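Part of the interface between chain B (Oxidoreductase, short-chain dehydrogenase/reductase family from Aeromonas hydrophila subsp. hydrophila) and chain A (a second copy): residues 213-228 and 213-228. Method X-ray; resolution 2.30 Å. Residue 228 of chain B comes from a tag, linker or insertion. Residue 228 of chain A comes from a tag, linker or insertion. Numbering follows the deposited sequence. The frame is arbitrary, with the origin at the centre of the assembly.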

# COMPACT_ATOMS: atom_id res chain seq x y z
N ALA B 213 6.59 -5.45 -9.87
CA ALA B 213 7.18 -6.69 -9.33
C ALA B 213 8.62 -6.50 -8.91
O ALA B 213 9.38 -5.77 -9.57
CB ALA B 213 7.08 -7.83 -10.35
N ARG B 214 9.00 -7.14 -7.82
CA ARG B 214 10.36 -7.07 -7.27
C ARG B 214 10.71 -8.49 -6.85
O ARG B 214 9.81 -9.34 -6.75
CB ARG B 214 10.44 -6.11 -6.08
CG ARG B 214 9.70 -4.79 -6.28
CD ARG B 214 10.20 -3.68 -5.37
NE ARG B 214 11.08 -2.80 -6.13
CZ ARG B 214 10.71 -1.64 -6.66
NH1 ARG B 214 9.48 -1.16 -6.47
NH2 ARG B 214 11.59 -0.93 -7.35
N SER B 215 11.99 -8.78 -6.62
CA SER B 215 12.43 -10.17 -6.40
C SER B 215 11.98 -10.77 -5.07
O SER B 215 11.48 -11.89 -5.04
CB SER B 215 13.95 -10.30 -6.54
OG SER B 215 14.37 -9.79 -7.80
N SER B 216 12.13 -10.03 -3.98
CA SER B 216 11.97 -10.61 -2.65
C SER B 216 10.62 -10.39 -1.94
O SER B 216 10.42 -10.89 -0.83
CB SER B 216 13.10 -10.13 -1.74
OG SER B 216 12.79 -8.86 -1.19
N CYS B 217 9.71 -9.64 -2.55
CA CYS B 217 8.45 -9.27 -1.88
C CYS B 217 7.48 -8.62 -2.85
O CYS B 217 7.86 -8.28 -3.98
CB CYS B 217 8.69 -8.31 -0.70
SG CYS B 217 9.51 -6.73 -1.14
N HIS B 218 6.23 -8.48 -2.40
CA HIS B 218 5.20 -7.78 -3.15
C HIS B 218 4.20 -7.13 -2.19
O HIS B 218 4.01 -7.60 -1.05
CB HIS B 218 4.46 -8.75 -4.09
CG HIS B 218 3.64 -9.76 -3.36
ND1 HIS B 218 4.20 -10.83 -2.69
CD2 HIS B 218 2.30 -9.85 -3.17
CE1 HIS B 218 3.24 -11.53 -2.11
NE2 HIS B 218 2.08 -10.97 -2.39
N VAL B 219 3.54 -6.07 -2.66
CA VAL B 219 2.49 -5.40 -1.91
C VAL B 219 1.25 -6.27 -1.94
O VAL B 219 0.80 -6.63 -3.01
CB VAL B 219 2.09 -4.05 -2.58
CG1 VAL B 219 0.90 -3.40 -1.84
CG2 VAL B 219 3.27 -3.13 -2.65
N THR B 220 0.69 -6.54 -0.75
CA THR B 220 -0.50 -7.37 -0.57
C THR B 220 -1.79 -6.51 -0.46
O THR B 220 -2.85 -6.93 -0.94
CB THR B 220 -0.39 -8.29 0.70
OG1 THR B 220 -0.30 -7.49 1.89
CG2 THR B 220 0.81 -9.22 0.63
N ASP B 221 -1.68 -5.33 0.18
CA ASP B 221 -2.81 -4.42 0.38
C ASP B 221 -2.43 -2.94 0.33
O ASP B 221 -1.53 -2.50 1.05
CB ASP B 221 -3.49 -4.70 1.73
CG ASP B 221 -3.73 -6.17 1.95
OD1 ASP B 221 -4.75 -6.68 1.48
OD2 ASP B 221 -2.85 -6.81 2.58
N LEU B 222 -3.17 -2.16 -0.45
CA LEU B 222 -2.89 -0.73 -0.56
C LEU B 222 -4.13 0.10 -0.21
O LEU B 222 -5.19 -0.08 -0.78
CB LEU B 222 -2.41 -0.39 -1.96
CG LEU B 222 -2.02 1.05 -2.29
CD1 LEU B 222 -0.72 1.38 -1.65
CD2 LEU B 222 -1.87 1.20 -3.79
N PHE B 223 -3.98 0.99 0.76
CA PHE B 223 -5.07 1.84 1.14
C PHE B 223 -4.71 3.27 0.71
O PHE B 223 -3.69 3.81 1.12
CB PHE B 223 -5.31 1.73 2.63
CG PHE B 223 -5.85 0.39 3.07
CD1 PHE B 223 -5.00 -0.69 3.25
CD2 PHE B 223 -7.21 0.23 3.34
CE1 PHE B 223 -5.50 -1.93 3.68
CE2 PHE B 223 -7.71 -0.99 3.77
CZ PHE B 223 -6.85 -2.08 3.93
N ILE B 224 -5.52 3.85 -0.19
CA ILE B 224 -5.33 5.23 -0.63
C ILE B 224 -6.48 6.07 -0.11
O ILE B 224 -7.67 5.69 -0.20
CB ILE B 224 -5.23 5.36 -2.15
CG1 ILE B 224 -4.16 4.42 -2.71
CG2 ILE B 224 -4.89 6.82 -2.55
CD1 ILE B 224 -4.33 4.12 -4.17
N GLY B 225 -6.11 7.23 0.43
CA GLY B 225 -7.05 8.14 1.05
C GLY B 225 -6.95 9.51 0.45
O GLY B 225 -5.92 9.86 -0.13
N ARG B 226 -8.04 10.27 0.59
CA ARG B 226 -8.17 11.66 0.11
C ARG B 226 -7.20 12.60 0.81
O ARG B 226 -6.98 12.47 2.00
CB ARG B 226 -9.60 12.16 0.36
CG ARG B 226 -10.58 11.86 -0.77
CD ARG B 226 -12.05 11.87 -0.30
NE ARG B 226 -12.61 13.21 -0.15
CZ ARG B 226 -12.85 13.81 1.02
NH1 ARG B 226 -12.60 13.18 2.17
NH2 ARG B 226 -13.35 15.04 1.04
N ASN B 227 -6.64 13.55 0.06
CA ASN B 227 -5.92 14.68 0.67
C ASN B 227 -6.91 15.73 1.19
O ASN B 227 -7.83 16.14 0.47
CB ASN B 227 -4.97 15.33 -0.34
CG ASN B 227 -3.71 14.49 -0.62
OD1 ASN B 227 -3.44 13.47 0.02
ND2 ASN B 227 -2.94 14.93 -1.61
N GLU B 228 -6.72 16.17 2.44
CA GLU B 228 -7.62 17.16 3.04
C GLU B 228 -7.32 18.60 2.60
O GLU B 228 -8.12 19.22 1.91
CB GLU B 228 -7.65 17.04 4.58
CG GLU B 228 -6.82 18.08 5.37
CD GLU B 228 -5.32 17.82 5.34
OE1 GLU B 228 -4.88 16.74 5.81
OE2 GLU B 228 -4.58 18.70 4.87
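Chain A, residues 213-228: ARSSCHVTDLFIGRNE

The β-strand of chain A centred on Leu222(A) runs antiparallel to the corresponding strand of chain B, joining the two copies into a continuous sheet about Leu222(A) and Leu222(B); the strand axes approach to 4.4 Å, with 138° between their N-to-C directions, so the pair is markedly twisted. At its N-terminal side, chain A lies in an extended loop at Ala213(A) and Arg214(A), turns at Ser215(A) and Ser216(A) (phi/psi -69/-47 and -99/-5), and then keeps β values except at Thr220(A) (-98/-30). Together the stretches bury 1140 Å².

At the start of the chain B stretch, Asn227(A) reaches across with chi1 in m: its ND2 donates to Ser215(B) O at 2.9 Å and, weakly, to Arg214(B) O at 3.2 Å. A water accepts a weak bond from Asn227(A) N at 3.4 Å and donates to Ser216(B) O at 2.8 Å. Cys217(B) lies beside Arg226(A), CA to CA 4.4 Å, and its CB packs on Ile224(A) CG2 at 3.7 Å. His218(B) faces Gly225(A) in a two-bond ring, Gly225(A) N to His218(B) O 2.8 Å and His218(B) N to Gly225(A) O 2.9 Å, while His218(B) ND1 donates to Asn227(A) OD1 at 2.8 Å, in line with the ring edge.

Val219(B) pairs with Ile224(A), CA to CA 4.3 Å; its CG1 touches Leu222(A) CD1 at 3.8 Å. Thr220(B) N donates to Phe223(A) O at 2.9 Å. Here the register slips by one residue, a β-bulge, so Asp221(B) is the next to pair, its O accepting from Phe223(A) N at 3.1 Å. An ideal CB on Gly225(A) would sit a tight 3.0 Å from Thr220(B) CG2.

Leu222(B) meets its own copy, Leu222(A), CA to CA 5.2 Å and CD1 to CD1 3.7 Å, on the face that also carries Val219(A), Val219(B), Ile224(A) and Ile224(B). On the other face, Phe223(B) CE1 lies 3.7 Å from Phe223(A) CE1. Phe223(B) N donates to Asp221(A) O at 3.1 Å, and Phe223(B) O accepts from Thr220(A) N at 2.9 Å.

A second bulge precedes Ile224(B), which pairs with Val219(A), CA to CA 4.3 Å, and sets CG2 3.7 Å from Cys217(A) CB. Gly225(B) closes the matching ring, N to His218(A) O 2.9 Å and O to His218(A) N 3.0 Å. Arg226(B) lies beside Cys217(A), CA to CA 4.5 Å, with its side chain directed away. Finally, Asn227(B) ND2 donates to Ser215(A) O at 2.8 Å, and its OD1 accepts from His218(A) ND1 at 2.8 Å.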

# COMPACT_ATOMS: atom_id res chain seq x y z
N ALA A 213 4.44 12.29 -2.88
CA ALA A 213 3.33 13.25 -2.85
C ALA A 213 2.58 13.29 -4.19
O ALA A 213 3.18 13.28 -5.24
CB ALA A 213 3.83 14.65 -2.49
N ARG A 214 1.25 13.31 -4.12
CA ARG A 214 0.40 13.53 -5.29
C ARG A 214 -0.71 14.52 -4.87
O ARG A 214 -0.97 14.67 -3.68
CB ARG A 214 -0.19 12.21 -5.84
CG ARG A 214 0.86 11.13 -6.15
CD ARG A 214 0.34 10.03 -7.08
NE ARG A 214 1.27 8.90 -7.14
CZ ARG A 214 2.29 8.81 -7.99
NH1 ARG A 214 2.51 9.77 -8.88
NH2 ARG A 214 3.09 7.76 -7.95
N SER A 215 -1.35 15.17 -5.84
CA SER A 215 -2.22 16.31 -5.52
C SER A 215 -3.49 15.92 -4.77
O SER A 215 -3.81 16.52 -3.74
CB SER A 215 -2.57 17.14 -6.76
OG SER A 215 -1.40 17.56 -7.43
N SER A 216 -4.17 14.89 -5.27
CA SER A 216 -5.52 14.54 -4.84
C SER A 216 -5.63 13.41 -3.80
O SER A 216 -6.73 13.12 -3.32
CB SER A 216 -6.38 14.19 -6.06
OG SER A 216 -5.85 13.04 -6.70
N CYS A 217 -4.52 12.77 -3.48
CA CYS A 217 -4.53 11.64 -2.56
C CYS A 217 -3.14 11.26 -2.08
O CYS A 217 -2.13 11.68 -2.63
CB CYS A 217 -5.18 10.41 -3.20
SG CYS A 217 -4.39 9.88 -4.73
N HIS A 218 -3.13 10.45 -1.02
CA HIS A 218 -1.91 9.82 -0.53
C HIS A 218 -2.23 8.41 -0.06
O HIS A 218 -3.38 8.07 0.15
CB HIS A 218 -1.32 10.62 0.65
CG HIS A 218 -2.23 10.69 1.84
ND1 HIS A 218 -3.45 11.32 1.81
CD2 HIS A 218 -2.09 10.21 3.10
CE1 HIS A 218 -4.04 11.22 2.99
NE2 HIS A 218 -3.23 10.55 3.80
N VAL A 219 -1.19 7.60 0.12
CA VAL A 219 -1.32 6.25 0.67
C VAL A 219 -1.41 6.37 2.19
O VAL A 219 -0.59 7.04 2.80
CB VAL A 219 -0.09 5.39 0.28
CG1 VAL A 219 0.06 4.15 1.20
CG2 VAL A 219 -0.19 4.99 -1.17
N THR A 220 -2.41 5.74 2.80
CA THR A 220 -2.57 5.79 4.25
C THR A 220 -1.97 4.55 4.93
O THR A 220 -1.50 4.63 6.06
CB THR A 220 -4.04 5.94 4.66
OG1 THR A 220 -4.81 4.90 4.05
CG2 THR A 220 -4.62 7.34 4.23
N ASP A 221 -1.99 3.42 4.23
CA ASP A 221 -1.52 2.14 4.77
C ASP A 221 -0.94 1.27 3.67
O ASP A 221 -1.53 1.13 2.60
CB ASP A 221 -2.65 1.36 5.50
CG ASP A 221 -3.48 2.25 6.43
OD1 ASP A 221 -3.20 2.34 7.65
OD2 ASP A 221 -4.44 2.86 5.91
N LEU A 222 0.20 0.67 3.95
CA LEU A 222 0.87 -0.18 2.97
C LEU A 222 1.33 -1.51 3.58
O LEU A 222 2.12 -1.51 4.49
CB LEU A 222 2.09 0.55 2.38
CG LEU A 222 2.89 -0.17 1.31
CD1 LEU A 222 2.12 -0.29 -0.01
CD2 LEU A 222 4.26 0.47 1.09
N PHE A 223 0.84 -2.62 3.06
CA PHE A 223 1.18 -3.95 3.55
C PHE A 223 2.04 -4.66 2.51
O PHE A 223 1.62 -4.83 1.37
CB PHE A 223 -0.08 -4.76 3.88
CG PHE A 223 -0.90 -4.18 5.01
CD1 PHE A 223 -1.74 -3.09 4.79
CD2 PHE A 223 -0.83 -4.73 6.29
CE1 PHE A 223 -2.50 -2.55 5.84
CE2 PHE A 223 -1.56 -4.20 7.33
CZ PHE A 223 -2.42 -3.10 7.11
N ILE A 224 3.25 -5.03 2.89
CA ILE A 224 4.14 -5.78 1.99
C ILE A 224 4.38 -7.17 2.55
O ILE A 224 4.71 -7.30 3.72
CB ILE A 224 5.51 -5.08 1.83
CG1 ILE A 224 5.34 -3.60 1.47
CG2 ILE A 224 6.37 -5.79 0.77
CD1 ILE A 224 6.56 -2.80 1.82
N GLY A 225 4.25 -8.19 1.71
CA GLY A 225 4.50 -9.58 2.13
C GLY A 225 5.58 -10.26 1.30
O GLY A 225 5.85 -9.84 0.17
N ARG A 226 6.19 -11.31 1.87
CA ARG A 226 7.18 -12.13 1.16
C ARG A 226 6.63 -12.79 -0.09
O ARG A 226 5.44 -13.10 -0.17
CB ARG A 226 7.74 -13.22 2.08
CG ARG A 226 8.71 -12.74 3.15
CD ARG A 226 9.67 -13.86 3.62
NE ARG A 226 9.00 -15.15 3.82
CZ ARG A 226 8.33 -15.51 4.92
NH1 ARG A 226 8.23 -14.67 5.95
NH2 ARG A 226 7.76 -16.71 4.99
N ASN A 227 7.50 -13.01 -1.07
CA ASN A 227 7.14 -13.78 -2.25
C ASN A 227 7.14 -15.29 -1.98
O ASN A 227 7.83 -15.76 -1.07
CB ASN A 227 8.06 -13.43 -3.43
CG ASN A 227 7.73 -12.08 -4.04
OD1 ASN A 227 6.72 -11.47 -3.71
ND2 ASN A 227 8.58 -11.63 -4.96
N GLU A 228 6.37 -16.02 -2.77
CA GLU A 228 6.34 -17.49 -2.69
C GLU A 228 7.64 -18.06 -3.25
O GLU A 228 8.28 -17.44 -4.11
CB GLU A 228 5.14 -18.02 -3.49
CG GLU A 228 4.37 -19.13 -2.80
CD GLU A 228 4.82 -20.51 -3.20
OE1 GLU A 228 4.41 -20.98 -4.28
OE2 GLU A 228 5.59 -21.14 -2.43
O HOH W 1 -0.36 12.85 -1.33
O HOH W 2 -8.33 15.41 -2.37
O HOH W 3 10.80 -13.65 -0.52